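Local coordinates for mRNA export factor (Human herpesvirus 1, PDB 4YXP), which regulates viral gene expression, mediates nuclear export of viral intronless mRNAs and contributes to the shutoff of host protein synthesis, at the interface of chains A and B. Residues are numbered along the deposited sequence; one frame, centred on the assembly and turned at random. Chains: chain A/B, mRNA export factor.

The interface of chains A and B. Residues chain A 66, 103, 107, 110, 117-118, 121; chain B 266-269.
The A:Phe66 ring takes B:Lys267 CB on one face, 3.4 Å from its centroid and toward the rim, the side chains crossing at about a right angle. The B:Phe269 ring receives the A:Glu121 methylene CG over a face, its plane nearly perpendicular to the carboxylate (87°). The A:Arg103 guanidinium has A:Leu107 CD1 above its centre, while at its edge, in plane, lie A:Glu121 OE1 and the carbonyl oxygen of B:Gly266, which accepts a hydrogen bond from NH1 at 2.8 Å.

The carboxylate of A:Glu121 illustrates how one acid can organise a dimer contact. Both terminal nitrogens of A:Arg103 grip OE1 end-on, and the B:Lys267 ammonium, NZ, adds a salt bridge to OE1 at 2.7 Å; the guanidinium nitrogens come from one carboxylate face and NZ from the other, all tilted out of plane. OE2 accepts the backbone N-H groups of B:Tyr268, nearly along the C-O axis, and of B:Phe269, from the lysine's face. B:Lys267 bends at chi2 and chi3, folding NZ back to this acid and to A:Ser118 OG at 3.0 Å. That hydroxyl donates to the syn lone pair of A:Glu110 OE1. A:Glu121, with A:Glu110 nearby, probably stabilises the ammonium and offsets the neighbouring guanidinium.

Within the intertwined homodimer, the C-terminal segment of chain B, part of the region important for dimerization, lies against helices 93-109 and 112-131 of chain A, the turn at A:Glu110 joining them and the loop carrying A:Phe66; a two-fold twin repeats the contact.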
ATOM      1  N   PHE A  66      17.750   6.802   5.652  1.00 57.92           N
ATOM      2  CA  PHE A  66      18.227   6.738   4.274  1.00 55.36           C
ATOM      3  C   PHE A  66      17.835   8.001   3.523  1.00 54.60           C
ATOM      4  O   PHE A  66      16.655   8.328   3.405  1.00 54.21           O
ATOM      5  CB  PHE A  66      17.664   5.501   3.556  1.00 52.19           C
ATOM      6  CG  PHE A  66      18.161   5.333   2.142  1.00 48.32           C
ATOM      7  CD1 PHE A  66      19.271   4.551   1.870  1.00 48.30           C
ATOM      8  CD2 PHE A  66      17.513   5.950   1.086  1.00 45.60           C
ATOM      9  CE1 PHE A  66      19.723   4.389   0.572  1.00 46.24           C
ATOM     10  CE2 PHE A  66      17.963   5.797  -0.206  1.00 44.16           C
ATOM     11  CZ  PHE A  66      19.072   5.016  -0.467  1.00 43.98           C
ATOM     12  N   ARG A 103      14.117  -5.122   3.982  1.00 22.37           N
ATOM     13  CA  ARG A 103      13.831  -4.330   2.789  1.00 21.54           C
ATOM     14  C   ARG A 103      12.377  -4.496   2.356  1.00 21.99           C
ATOM     15  O   ARG A 103      11.733  -3.537   1.915  1.00 21.18           O
ATOM     16  CB  ARG A 103      14.772  -4.722   1.641  1.00 21.75           C
ATOM     17  CG  ARG A 103      14.450  -4.028   0.320  1.00 21.44           C
ATOM     18  CD  ARG A 103      15.449  -4.379  -0.782  1.00 21.53           C
ATOM     19  NE  ARG A 103      15.012  -3.838  -2.072  1.00 21.23           N
ATOM     20  CZ  ARG A 103      15.385  -2.665  -2.577  1.00 22.56           C
ATOM     21  NH1 ARG A 103      16.228  -1.878  -1.920  1.00 24.36           N
ATOM     22  NH2 ARG A 103      14.910  -2.273  -3.749  1.00 22.70           N
ATOM     23  N   LEU A 107       9.858  -1.278   1.785  1.00 20.52           N
ATOM     24  CA  LEU A 107       9.211  -0.974   0.516  1.00 20.98           C
ATOM     25  C   LEU A 107       7.688  -0.988   0.628  1.00 21.26           C
ATOM     26  O   LEU A 107       6.995  -0.338  -0.156  1.00 20.73           O
ATOM     27  CB  LEU A 107       9.663  -1.958  -0.559  1.00 21.56           C
ATOM     28  CG  LEU A 107      10.857  -1.490  -1.396  1.00 22.01           C
ATOM     29  CD1 LEU A 107      12.017  -1.053  -0.514  1.00 22.97           C
ATOM     30  CD2 LEU A 107      11.285  -2.588  -2.350  1.00 21.93           C
ATOM     31  N   GLU A 110       6.809   2.663   2.152  1.00 21.90           N
ATOM     32  CA  GLU A 110       7.376   3.865   1.526  1.00 22.80           C
ATOM     33  C   GLU A 110       6.302   4.793   0.956  1.00 22.62           C
ATOM     34  O   GLU A 110       5.237   4.329   0.543  1.00 22.39           O
ATOM     35  CB  GLU A 110       8.349   3.469   0.409  1.00 24.71           C
ATOM     36  CG  GLU A 110       9.747   3.146   0.906  1.00 26.80           C
ATOM     37  CD  GLU A 110      10.719   2.819  -0.213  1.00 28.00           C
ATOM     38  OE1 GLU A 110      10.286   2.282  -1.260  1.00 26.18           O
ATOM     39  OE2 GLU A 110      11.923   3.104  -0.035  1.00 30.77           O
ATOM     40  N   ALA A 117      11.296   5.516  -6.602  1.00 24.13           N
ATOM     41  CA  ALA A 117      12.749   5.374  -6.567  1.00 24.33           C
ATOM     42  C   ALA A 117      13.152   3.916  -6.362  1.00 24.32           C
ATOM     43  O   ALA A 117      14.171   3.468  -6.887  1.00 24.03           O
ATOM     44  CB  ALA A 117      13.340   6.249  -5.474  1.00 24.04           C
ATOM     45  N   SER A 118      12.352   3.174  -5.598  1.00 24.02           N
ATOM     46  CA  SER A 118      12.617   1.754  -5.366  1.00 23.42           C
ATOM     47  C   SER A 118      12.363   0.943  -6.633  1.00 22.10           C
ATOM     48  O   SER A 118      13.047  -0.048  -6.898  1.00 21.51           O
ATOM     49  CB  SER A 118      11.754   1.224  -4.220  1.00 23.48           C
ATOM     50  OG  SER A 118      12.228   1.699  -2.972  1.00 25.02           O
ATOM     51  N   GLU A 121      15.396   1.623  -8.617  1.00 23.86           N
ATOM     52  CA  GLU A 121      16.526   0.915  -8.017  1.00 24.95           C
ATOM     53  C   GLU A 121      16.513  -0.540  -8.476  1.00 25.46           C
ATOM     54  O   GLU A 121      17.551  -1.106  -8.821  1.00 25.90           O
ATOM     55  CB  GLU A 121      16.474   1.000  -6.485  1.00 24.82           C
ATOM     56  CG  GLU A 121      17.693   0.429  -5.768  1.00 26.85           C
ATOM     57  CD  GLU A 121      17.508   0.350  -4.255  1.00 27.03           C
ATOM     58  OE1 GLU A 121      16.347   0.354  -3.786  1.00 25.58           O
ATOM     59  OE2 GLU A 121      18.527   0.279  -3.533  1.00 27.59           O
TER
ATOM     60  N   GLY B 266      18.139  -1.690   4.263  1.00 31.39           N
ATOM     61  CA  GLY B 266      17.379  -2.245   3.152  1.00 29.58           C
ATOM     62  C   GLY B 266      17.397  -1.458   1.852  1.00 27.24           C
ATOM     63  O   GLY B 266      17.013  -1.982   0.808  1.00 27.79           O
ATOM     64  N   LYS B 267      17.814  -0.200   1.913  1.00 24.80           N
ATOM     65  CA  LYS B 267      17.987   0.612   0.713  1.00 24.15           C
ATOM     66  C   LYS B 267      19.473   0.683   0.385  1.00 25.21           C
ATOM     67  O   LYS B 267      20.290   0.837   1.294  1.00 25.98           O
ATOM     68  CB  LYS B 267      17.418   2.016   0.916  1.00 24.94           C
ATOM     69  CG  LYS B 267      15.892   2.099   0.920  1.00 25.77           C
ATOM     70  CD  LYS B 267      15.282   1.794  -0.451  1.00 26.40           C
ATOM     71  CE  LYS B 267      15.663   2.847  -1.488  1.00 26.83           C
ATOM     72  NZ  LYS B 267      15.090   2.550  -2.823  1.00 25.71           N
ATOM     73  N   TYR B 268      19.826   0.579  -0.898  1.00 26.45           N
ATOM     74  CA  TYR B 268      21.239   0.525  -1.287  1.00 28.27           C
ATOM     75  C   TYR B 268      21.701   1.684  -2.182  1.00 31.03           C
ATOM     76  O   TYR B 268      22.826   2.164  -2.023  1.00 32.20           O
ATOM     77  CB  TYR B 268      21.522  -0.822  -1.962  1.00 26.92           C
ATOM     78  CG  TYR B 268      21.197  -1.959  -1.029  1.00 27.33           C
ATOM     79  CD1 TYR B 268      22.049  -2.283   0.015  1.00 28.89           C
ATOM     80  CD2 TYR B 268      20.011  -2.671  -1.155  1.00 27.92           C
ATOM     81  CE1 TYR B 268      21.744  -3.301   0.893  1.00 30.77           C
ATOM     82  CE2 TYR B 268      19.699  -3.691  -0.279  1.00 29.06           C
ATOM     83  CZ  TYR B 268      20.567  -3.999   0.745  1.00 30.36           C
ATOM     84  OH  TYR B 268      20.262  -5.015   1.619  1.00 30.23           O
ATOM     85  N   PHE B 269      20.865   2.143  -3.110  1.00 30.90           N
ATOM     86  CA  PHE B 269      21.241   3.314  -3.908  1.00 30.24           C
ATOM     87  C   PHE B 269      20.057   4.038  -4.544  1.00 30.22           C
ATOM     88  O   PHE B 269      18.942   3.516  -4.603  1.00 30.04           O
ATOM     89  CB  PHE B 269      22.238   2.917  -5.009  1.00 29.04           C
ATOM     90  CG  PHE B 269      21.705   1.902  -5.989  1.00 27.79           C
ATOM     91  CD1 PHE B 269      20.992   2.306  -7.107  1.00 27.33           C
ATOM     92  CD2 PHE B 269      21.932   0.548  -5.799  1.00 26.51           C
ATOM     93  CE1 PHE B 269      20.498   1.380  -8.008  1.00 25.47           C
ATOM     94  CE2 PHE B 269      21.440  -0.389  -6.697  1.00 24.76           C
ATOM     95  CZ  PHE B 269      20.724   0.029  -7.805  1.00 24.58           C
TER